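Local coordinates for protein beta-galactosidase (Bacillus circulans subsp. alkalophilus, PDB 3TTY) that hydrolyses terminal beta-D-galactosyl residues of beta-galactosides, with a TIM-barrel domain that binds galactose, at residues 15-29 against 61-74. Residues are numbered along the deposited sequence; the frame is centred on the assembly and turned at random.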
ATOM      1  N   TYR A  15      28.082 -16.417 -17.372  1.00 16.92           N
ATOM      2  CA  TYR A  15      29.373 -16.691 -16.750  1.00 17.43           C
ATOM      3  C   TYR A  15      30.111 -15.367 -16.661  1.00 14.98           C
ATOM      4  O   TYR A  15      30.161 -14.622 -17.633  1.00 16.40           O
ATOM      5  CB  TYR A  15      30.153 -17.717 -17.595  1.00 17.53           C
ATOM      6  CG  TYR A  15      31.557 -18.071 -17.114  1.00 17.04           C
ATOM      7  CD1 TYR A  15      31.805 -18.407 -15.780  1.00 18.08           C
ATOM      8  CD2 TYR A  15      32.624 -18.107 -18.004  1.00 18.02           C
ATOM      9  CE1 TYR A  15      33.086 -18.749 -15.345  1.00 16.93           C
ATOM     10  CE2 TYR A  15      33.915 -18.442 -17.575  1.00 21.82           C
ATOM     11  CZ  TYR A  15      34.135 -18.768 -16.248  1.00 19.65           C
ATOM     12  OH  TYR A  15      35.407 -19.088 -15.819  1.00 18.80           O
ATOM     13  N   ASN A  16      30.666 -15.071 -15.489  1.00 15.76           N
ATOM     14  CA  ASN A  16      31.218 -13.751 -15.195  1.00 16.60           C
ATOM     15  C   ASN A  16      32.571 -13.796 -14.491  1.00 17.74           C
ATOM     16  O   ASN A  16      32.716 -13.322 -13.368  1.00 17.44           O
ATOM     17  CB  ASN A  16      30.215 -12.969 -14.357  1.00 17.43           C
ATOM     18  CG  ASN A  16      28.885 -12.821 -15.063  1.00 15.88           C
ATOM     19  OD1 ASN A  16      28.791 -12.105 -16.046  1.00 14.09           O
ATOM     20  ND2 ASN A  16      27.862 -13.516 -14.580  1.00 12.89           N
ATOM     21  N   PRO A  17      33.572 -14.361 -15.170  1.00 15.96           N
ATOM     22  CA  PRO A  17      34.902 -14.541 -14.594  1.00 16.59           C
ATOM     23  C   PRO A  17      35.561 -13.207 -14.285  1.00 18.29           C
ATOM     24  O   PRO A  17      36.469 -13.179 -13.463  1.00 17.17           O
ATOM     25  CB  PRO A  17      35.665 -15.269 -15.702  1.00 18.88           C
ATOM     26  CG  PRO A  17      34.936 -14.896 -16.971  1.00 18.43           C
ATOM     27  CD  PRO A  17      33.496 -14.835 -16.561  1.00 16.99           C
ATOM     28  N   GLU A  18      35.121 -12.120 -14.921  1.00 14.73           N
ATOM     29  CA  GLU A  18      35.711 -10.814 -14.622  1.00 17.91           C
ATOM     30  C   GLU A  18      35.399 -10.354 -13.186  1.00 16.84           C
ATOM     31  O   GLU A  18      35.959  -9.366 -12.709  1.00 18.81           O
ATOM     32  CB  GLU A  18      35.316  -9.748 -15.665  1.00 20.22           C
ATOM     33  CG  GLU A  18      33.807  -9.401 -15.723  1.00 17.01           C
ATOM     34  CD  GLU A  18      33.043 -10.291 -16.693  1.00 21.46           C
ATOM     35  OE1 GLU A  18      32.277  -9.740 -17.516  1.00 21.52           O
ATOM     36  OE2 GLU A  18      33.206 -11.537 -16.641  1.00 18.17           O
ATOM     37  N   GLN A  19      34.516 -11.078 -12.503  1.00 16.91           N
ATOM     38  CA  GLN A  19      34.262 -10.859 -11.074  1.00 19.38           C
ATOM     39  C   GLN A  19      35.283 -11.632 -10.242  1.00 21.01           C
ATOM     40  O   GLN A  19      35.347 -11.485  -9.021  1.00 19.79           O
ATOM     41  CB  GLN A  19      32.842 -11.323 -10.682  1.00 17.05           C
ATOM     42  CG  GLN A  19      31.703 -10.582 -11.394  1.00 17.56           C
ATOM     43  CD  GLN A  19      30.309 -11.133 -11.073  1.00 22.17           C
ATOM     44  OE1 GLN A  19      30.154 -12.074 -10.278  1.00 20.14           O
ATOM     45  NE2 GLN A  19      29.286 -10.548 -11.707  1.00 13.76           N
ATOM     46  N   TRP A  20      36.065 -12.475 -10.901  1.00 17.66           N
ATOM     47  CA  TRP A  20      36.944 -13.401 -10.188  1.00 20.21           C
ATOM     48  C   TRP A  20      38.419 -13.200 -10.547  1.00 18.05           C
ATOM     49  O   TRP A  20      38.901 -12.083 -10.531  1.00 20.32           O
ATOM     50  CB  TRP A  20      36.494 -14.839 -10.440  1.00 15.65           C
ATOM     51  CG  TRP A  20      35.164 -15.083  -9.860  1.00 18.58           C
ATOM     52  CD1 TRP A  20      33.945 -14.829 -10.445  1.00 18.62           C
ATOM     53  CD2 TRP A  20      34.886 -15.587  -8.552  1.00 18.13           C
ATOM     54  NE1 TRP A  20      32.930 -15.164  -9.577  1.00 17.85           N
ATOM     55  CE2 TRP A  20      33.480 -15.624  -8.405  1.00 18.31           C
ATOM     56  CE3 TRP A  20      35.688 -16.013  -7.488  1.00 20.90           C
ATOM     57  CZ2 TRP A  20      32.861 -16.082  -7.243  1.00 14.41           C
ATOM     58  CZ3 TRP A  20      35.070 -16.462  -6.324  1.00 23.19           C
ATOM     59  CH2 TRP A  20      33.668 -16.494  -6.213  1.00 17.05           C
ATOM     60  N   ASP A  21      39.126 -14.284 -10.850  1.00 18.83           N
ATOM     61  CA  ASP A  21      40.522 -14.203 -11.274  1.00 20.46           C
ATOM     62  C   ASP A  21      40.885 -15.458 -12.053  1.00 23.73           C
ATOM     63  O   ASP A  21      40.016 -16.303 -12.315  1.00 23.43           O
ATOM     64  CB  ASP A  21      41.475 -13.971 -10.090  1.00 19.58           C
ATOM     65  CG  ASP A  21      41.423 -15.091  -9.051  1.00 28.75           C
ATOM     66  OD1 ASP A  21      41.996 -14.921  -7.947  1.00 37.29           O
ATOM     67  OD2 ASP A  21      40.823 -16.145  -9.328  1.00 23.71           O
ATOM     68  N   LYS A  22      42.146 -15.584 -12.448  1.00 18.68           N
ATOM     69  CA  LYS A  22      42.531 -16.714 -13.298  1.00 23.67           C
ATOM     70  C   LYS A  22      42.478 -18.071 -12.599  1.00 23.35           C
ATOM     71  O   LYS A  22      42.015 -19.061 -13.177  1.00 23.76           O
ATOM     72  CB  LYS A  22      43.890 -16.472 -13.956  1.00 26.00           C
ATOM     73  CG  LYS A  22      43.857 -15.265 -14.866  1.00 25.50           C
ATOM     74  CD  LYS A  22      44.919 -15.314 -15.934  1.00 32.88           C
ATOM     75  CE  LYS A  22      44.388 -14.650 -17.190  1.00 34.34           C
ATOM     76  NZ  LYS A  22      45.480 -14.145 -18.045  1.00 37.91           N
ATOM     77  N   ALA A  23      42.943 -18.117 -11.357  1.00 21.55           N
ATOM     78  CA  ALA A  23      42.896 -19.355 -10.599  1.00 22.80           C
ATOM     79  C   ALA A  23      41.457 -19.901 -10.531  1.00 23.34           C
ATOM     80  O   ALA A  23      41.220 -21.080 -10.821  1.00 20.48           O
ATOM     81  CB  ALA A  23      43.495 -19.165  -9.197  1.00 19.96           C
ATOM     82  N   THR A  24      40.486 -19.062 -10.177  1.00 19.26           N
ATOM     83  CA  THR A  24      39.133 -19.601 -10.100  1.00 22.99           C
ATOM     84  C   THR A  24      38.647 -20.048 -11.479  1.00 18.66           C
ATOM     85  O   THR A  24      37.922 -21.021 -11.614  1.00 20.90           O
ATOM     86  CB  THR A  24      38.106 -18.680  -9.357  1.00 27.10           C
ATOM     87  OG1 THR A  24      36.948 -18.459 -10.174  1.00 23.42           O
ATOM     88  CG2 THR A  24      38.715 -17.386  -8.945  1.00 17.43           C
ATOM     89  N   MET A  25      39.107 -19.354 -12.502  1.00 18.59           N
ATOM     90  CA  MET A  25      38.790 -19.716 -13.865  1.00 19.54           C
ATOM     91  C   MET A  25      39.272 -21.130 -14.208  1.00 24.59           C
ATOM     92  O   MET A  25      38.590 -21.856 -14.939  1.00 24.79           O
ATOM     93  CB  MET A  25      39.376 -18.683 -14.818  1.00 15.36           C
ATOM     94  CG  MET A  25      38.758 -18.720 -16.175  1.00 28.44           C
ATOM     95  SD  MET A  25      38.868 -17.141 -17.033  1.00 32.20           S
ATOM     96  CE  MET A  25      37.955 -17.620 -18.481  1.00 26.08           C
ATOM     97  N   GLU A  26      40.429 -21.530 -13.674  1.00 22.12           N
ATOM     98  CA  GLU A  26      40.891 -22.908 -13.855  1.00 21.95           C
ATOM     99  C   GLU A  26      39.930 -23.908 -13.206  1.00 22.53           C
ATOM    100  O   GLU A  26      39.622 -24.950 -13.780  1.00 23.50           O
ATOM    101  CB  GLU A  26      42.315 -23.105 -13.321  1.00 23.96           C
ATOM    102  CG  GLU A  26      43.389 -22.401 -14.133  1.00 23.90           C
ATOM    103  CD  GLU A  26      43.363 -22.792 -15.606  1.00 27.98           C
ATOM    104  OE1 GLU A  26      43.279 -21.883 -16.466  1.00 25.13           O
ATOM    105  OE2 GLU A  26      43.429 -24.006 -15.899  1.00 24.92           O
ATOM    106  N   GLU A  27      39.445 -23.587 -12.012  1.00 23.73           N
ATOM    107  CA  GLU A  27      38.436 -24.422 -11.373  1.00 20.71           C
ATOM    108  C   GLU A  27      37.123 -24.426 -12.166  1.00 21.62           C
ATOM    109  O   GLU A  27      36.467 -25.457 -12.263  1.00 23.53           O
ATOM    110  CB  GLU A  27      38.196 -23.988  -9.927  1.00 21.50           C
ATOM    111  CG  GLU A  27      39.234 -24.512  -8.956  1.00 24.79           C
ATOM    112  CD  GLU A  27      39.403 -26.020  -9.065  1.00 26.40           C
ATOM    113  OE1 GLU A  27      40.439 -26.457  -9.613  1.00 30.69           O
ATOM    114  OE2 GLU A  27      38.503 -26.763  -8.614  1.00 21.55           O
ATOM    115  N   ASP A  28      36.738 -23.283 -12.729  1.00 16.68           N
ATOM    116  CA  ASP A  28      35.526 -23.232 -13.549  1.00 23.52           C
ATOM    117  C   ASP A  28      35.614 -24.222 -14.707  1.00 19.67           C
ATOM    118  O   ASP A  28      34.719 -25.037 -14.887  1.00 19.85           O
ATOM    119  CB  ASP A  28      35.259 -21.823 -14.108  1.00 19.32           C
ATOM    120  CG  ASP A  28      35.057 -20.783 -13.026  1.00 20.32           C
ATOM    121  OD1 ASP A  28      34.611 -21.131 -11.913  1.00 18.61           O
ATOM    122  OD2 ASP A  28      35.344 -19.604 -13.304  1.00 19.25           O
ATOM    123  N   MET A  29      36.688 -24.139 -15.496  1.00 20.03           N
ATOM    124  CA  MET A  29      36.858 -25.026 -16.650  1.00 17.92           C
ATOM    125  C   MET A  29      36.771 -26.480 -16.213  1.00 20.75           C
ATOM    126  O   MET A  29      36.097 -27.290 -16.855  1.00 18.62           O
ATOM    127  CB  MET A  29      38.204 -24.795 -17.359  1.00 19.03           C
ATOM    128  CG  MET A  29      38.409 -23.409 -17.970  1.00 19.64           C
ATOM    129  SD  MET A  29      37.022 -22.845 -18.994  1.00 21.84           S
ATOM    130  CE  MET A  29      36.227 -21.723 -17.843  1.00 17.76           C
ATOM    131  N   TRP A  61      41.191  -8.034 -21.394  1.00 20.31           N
ATOM    132  CA  TRP A  61      40.656  -8.920 -20.362  1.00 20.15           C
ATOM    133  C   TRP A  61      39.705  -9.929 -20.995  1.00 20.79           C
ATOM    134  O   TRP A  61      39.696 -11.115 -20.650  1.00 21.10           O
ATOM    135  CB  TRP A  61      39.908  -8.108 -19.285  1.00 20.64           C
ATOM    136  CG  TRP A  61      38.660  -7.450 -19.811  1.00 18.06           C
ATOM    137  CD1 TRP A  61      38.579  -6.266 -20.482  1.00 18.74           C
ATOM    138  CD2 TRP A  61      37.323  -7.965 -19.748  1.00 18.29           C
ATOM    139  NE1 TRP A  61      37.276  -6.007 -20.834  1.00 17.45           N
ATOM    140  CE2 TRP A  61      36.485  -7.036 -20.396  1.00 16.39           C
ATOM    141  CE3 TRP A  61      36.754  -9.122 -19.201  1.00 17.00           C
ATOM    142  CZ2 TRP A  61      35.106  -7.221 -20.506  1.00 16.87           C
ATOM    143  CZ3 TRP A  61      35.383  -9.301 -19.308  1.00 18.60           C
ATOM    144  CH2 TRP A  61      34.576  -8.358 -19.958  1.00 16.14           C
ATOM    145  N   LEU A  62      38.898  -9.445 -21.925  1.00 16.78           N
ATOM    146  CA  LEU A  62      37.905 -10.278 -22.588  1.00 18.27           C
ATOM    147  C   LEU A  62      38.557 -11.259 -23.574  1.00 18.49           C
ATOM    148  O   LEU A  62      38.137 -12.408 -23.672  1.00 20.02           O
ATOM    149  CB  LEU A  62      36.883  -9.395 -23.307  1.00 16.26           C
ATOM    150  CG  LEU A  62      35.776 -10.134 -24.041  1.00 16.76           C
ATOM    151  CD1 LEU A  62      35.031 -10.987 -23.052  1.00 14.77           C
ATOM    152  CD2 LEU A  62      34.861  -9.140 -24.738  1.00 13.73           C
ATOM    153  N   ASP A  63      39.578 -10.802 -24.299  1.00 18.29           N
ATOM    154  CA  ASP A  63      40.375 -11.704 -25.143  1.00 23.38           C
ATOM    155  C   ASP A  63      40.760 -12.965 -24.366  1.00 20.82           C
ATOM    156  O   ASP A  63      40.616 -14.075 -24.861  1.00 23.96           O
ATOM    157  CB  ASP A  63      41.666 -11.029 -25.630  1.00 20.28           C
ATOM    158  CG  ASP A  63      41.416  -9.905 -26.610  1.00 20.00           C
ATOM    159  OD1 ASP A  63      40.260  -9.697 -27.020  1.00 20.10           O
ATOM    160  OD2 ASP A  63      42.397  -9.222 -26.974  1.00 24.35           O
ATOM    161  N   ASP A  64      41.256 -12.774 -23.147  1.00 17.56           N
ATOM    162  CA  ASP A  64      41.756 -13.877 -22.339  1.00 20.95           C
ATOM    163  C   ASP A  64      40.673 -14.839 -21.927  1.00 27.49           C
ATOM    164  O   ASP A  64      40.866 -16.059 -21.963  1.00 28.57           O
ATOM    165  CB  ASP A  64      42.458 -13.360 -21.098  1.00 22.64           C
ATOM    166  CG  ASP A  64      43.927 -13.150 -21.326  1.00 33.94           C
ATOM    167  OD1 ASP A  64      44.326 -12.937 -22.503  1.00 34.92           O
ATOM    168  OD2 ASP A  64      44.682 -13.216 -20.331  1.00 38.19           O
ATOM    169  N   ILE A  65      39.534 -14.287 -21.523  1.00 24.66           N
ATOM    170  CA  ILE A  65      38.392 -15.104 -21.174  1.00 24.65           C
ATOM    171  C   ILE A  65      37.960 -15.967 -22.358  1.00 19.57           C
ATOM    172  O   ILE A  65      37.728 -17.166 -22.214  1.00 20.93           O
ATOM    173  CB  ILE A  65      37.238 -14.228 -20.680  1.00 20.80           C
ATOM    174  CG1 ILE A  65      37.547 -13.757 -19.261  1.00 20.59           C
ATOM    175  CG2 ILE A  65      35.928 -14.997 -20.720  1.00 17.21           C
ATOM    176  CD1 ILE A  65      36.830 -12.477 -18.889  1.00 23.25           C
ATOM    177  N   ILE A  66      37.860 -15.353 -23.526  1.00 20.39           N
ATOM    178  CA  ILE A  66      37.405 -16.056 -24.719  1.00 23.36           C
ATOM    179  C   ILE A  66      38.413 -17.132 -25.148  1.00 26.04           C
ATOM    180  O   ILE A  66      38.035 -18.247 -25.520  1.00 20.37           O
ATOM    181  CB  ILE A  66      37.134 -15.070 -25.870  1.00 23.93           C
ATOM    182  CG1 ILE A  66      35.877 -14.259 -25.567  1.00 21.39           C
ATOM    183  CG2 ILE A  66      36.957 -15.810 -27.175  1.00 24.27           C
ATOM    184  CD1 ILE A  66      35.674 -13.096 -26.497  1.00 21.04           C
ATOM    185  N   GLU A  67      39.697 -16.794 -25.072  1.00 26.77           N
ATOM    186  CA  GLU A  67      40.751 -17.734 -25.420  1.00 26.84           C
ATOM    187  C   GLU A  67      40.708 -18.938 -24.491  1.00 24.22           C
ATOM    188  O   GLU A  67      40.714 -20.077 -24.944  1.00 27.53           O
ATOM    189  CB  GLU A  67      42.119 -17.042 -25.381  1.00 30.90           C
ATOM    190  CG  GLU A  67      43.274 -17.873 -25.927  1.00 47.71           C
ATOM    191  CD  GLU A  67      43.026 -18.383 -27.341  1.00 61.06           C
ATOM    192  OE1 GLU A  67      42.212 -17.766 -28.076  1.00 62.69           O
ATOM    193  OE2 GLU A  67      43.643 -19.409 -27.712  1.00 60.23           O
ATOM    194  N   ARG A  68      40.627 -18.686 -23.190  1.00 21.93           N
ATOM    195  CA  ARG A  68      40.616 -19.771 -22.218  1.00 23.48           C
ATOM    196  C   ARG A  68      39.489 -20.772 -22.454  1.00 24.94           C
ATOM    197  O   ARG A  68      39.702 -21.984 -22.395  1.00 22.07           O
ATOM    198  CB  ARG A  68      40.541 -19.242 -20.785  1.00 24.87           C
ATOM    199  CG  ARG A  68      40.637 -20.373 -19.739  1.00 24.48           C
ATOM    200  CD  ARG A  68      41.988 -21.088 -19.857  1.00 26.83           C
ATOM    201  NE  ARG A  68      42.103 -22.283 -19.016  1.00 24.03           N
ATOM    202  CZ  ARG A  68      41.717 -23.505 -19.380  1.00 24.01           C
ATOM    203  NH1 ARG A  68      41.170 -23.719 -20.576  1.00 20.80           N
ATOM    204  NH2 ARG A  68      41.879 -24.519 -18.543  1.00 21.97           N
ATOM    205  N   LEU A  69      38.289 -20.254 -22.699  1.00 21.91           N
ATOM    206  CA  LEU A  69      37.129 -21.080 -22.994  1.00 23.13           C
ATOM    207  C   LEU A  69      37.289 -21.831 -24.314  1.00 23.95           C
ATOM    208  O   LEU A  69      36.887 -22.992 -24.445  1.00 23.95           O
ATOM    209  CB  LEU A  69      35.872 -20.209 -23.057  1.00 22.30           C
ATOM    210  CG  LEU A  69      35.381 -19.625 -21.727  1.00 21.63           C
ATOM    211  CD1 LEU A  69      34.462 -18.441 -21.996  1.00 22.05           C
ATOM    212  CD2 LEU A  69      34.666 -20.687 -20.914  1.00 17.23           C
ATOM    213  N   THR A  70      37.855 -21.155 -25.302  1.00 24.09           N
ATOM    214  CA  THR A  70      38.096 -21.768 -26.597  1.00 24.63           C
ATOM    215  C   THR A  70      39.008 -22.990 -26.433  1.00 25.04           C
ATOM    216  O   THR A  70      38.836 -23.993 -27.115  1.00 27.12           O
ATOM    217  CB  THR A  70      38.705 -20.752 -27.580  1.00 25.51           C
ATOM    218  OG1 THR A  70      37.747 -19.721 -27.835  1.00 28.00           O
ATOM    219  CG2 THR A  70      39.063 -21.425 -28.901  1.00 30.04           C
ATOM    220  N   LYS A  71      39.960 -22.900 -25.506  1.00 23.13           N
ATOM    221  CA  LYS A  71      40.842 -24.019 -25.192  1.00 26.48           C
ATOM    222  C   LYS A  71      40.055 -25.258 -24.749  1.00 28.37           C
ATOM    223  O   LYS A  71      40.423 -26.386 -25.079  1.00 26.37           O
ATOM    224  CB  LYS A  71      41.862 -23.603 -24.132  1.00 27.78           C
ATOM    225  CG  LYS A  71      43.167 -24.364 -24.180  1.00 40.50           C
ATOM    226  CD  LYS A  71      44.305 -23.577 -23.518  1.00 44.49           C
ATOM    227  CE  LYS A  71      44.049 -23.326 -22.028  1.00 45.93           C
ATOM    228  NZ  LYS A  71      45.097 -22.453 -21.385  1.00 42.72           N
ATOM    229  N   GLU A  72      38.961 -25.047 -24.020  1.00 25.08           N
ATOM    230  CA  GLU A  72      38.081 -26.145 -23.612  1.00 22.39           C
ATOM    231  C   GLU A  72      37.028 -26.448 -24.667  1.00 24.55           C
ATOM    232  O   GLU A  72      36.140 -27.260 -24.436  1.00 25.33           O
ATOM    233  CB  GLU A  72      37.362 -25.804 -22.306  1.00 21.23           C
ATOM    234  CG  GLU A  72      38.290 -25.514 -21.163  1.00 23.00           C
ATOM    235  CD  GLU A  72      39.286 -26.623 -20.980  1.00 21.21           C
ATOM    236  OE1 GLU A  72      38.876 -27.796 -21.034  1.00 29.22           O
ATOM    237  OE2 GLU A  72      40.479 -26.328 -20.810  1.00 25.29           O
ATOM    238  N   ASN A  73      37.114 -25.781 -25.813  1.00 26.74           N
ATOM    239  CA  ASN A  73      36.100 -25.928 -26.860  1.00 30.20           C
ATOM    240  C   ASN A  73      34.681 -25.639 -26.346  1.00 27.67           C
ATOM    241  O   ASN A  73      33.698 -26.225 -26.806  1.00 31.76           O
ATOM    242  CB  ASN A  73      36.188 -27.308 -27.543  1.00 31.62           C
ATOM    243  CG  ASN A  73      35.357 -27.385 -28.835  1.00 45.43           C
ATOM    244  OD1 ASN A  73      34.643 -28.366 -29.071  1.00 49.28           O
ATOM    245  ND2 ASN A  73      35.443 -26.342 -29.669  1.00 36.65           N
ATOM    246  N   ILE A  74      34.585 -24.729 -25.382  1.00 23.57           N
ATOM    247  CA  ILE A  74      33.295 -24.219 -24.942  1.00 23.35           C
ATOM    248  C   ILE A  74      32.877 -23.086 -25.871  1.00 22.95           C
ATOM    249  O   ILE A  74      33.694 -22.238 -26.231  1.00 22.41           O
ATOM    250  CB  ILE A  74      33.356 -23.720 -23.493  1.00 21.00           C
ATOM    251  CG1 ILE A  74      33.548 -24.901 -22.542  1.00 19.53           C
ATOM    252  CG2 ILE A  74      32.104 -22.938 -23.135  1.00 18.89           C
ATOM    253  CD1 ILE A  74      33.808 -24.499 -21.100  1.00 17.75           C
TER
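Arg68 grips the Glu26 carboxylate side-on by two nearly straight bonds, NE to Glu26 OE1 (2.8 Å) and NH2 to Glu26 OE2 (3.1 Å). Both oxygens lie near the guanidinium plane, met on the syn side but tilted out of the carboxylate plane, the flat groups turned about 25° apart. Met29 CG covers one guanidinium face, 3.6 Å from Arg68 CZ; Lys71 CE lies over the opposite face. Bends at chi2 and chi3 fold Met29 back, bringing CE to 3.6 Å from Leu69 CD2 and SD against Glu72 CG. Met25 turns CG away from its backbone N (chi1 -162°) and runs extended, placing CE 3.7 Å from Ile65 CA, while Pro17 CG packs on the Ile65 branches. Lys22 NZ bridges to Asp64 OD2 (2.6 Å). Helices 22-35 and 60-71 follow adjacent parallel strands 10-14 and 39-42 as TIM-barrel neighbours; the 22-29 and 61-71 axes approach to 11.0 Å, crossing at -30°. In the second shell, Glu72 OE2 takes Arg68 NH1 on its anti lone pair, and Asn33 holds Glu72 OE1. With an alanine for Arg68, Glu26 and Glu72 would probably lose their shared cation and Met29 CG its flat partner. Beneath, Leu69 reaches Ala40 and Val42 of strand 39-42.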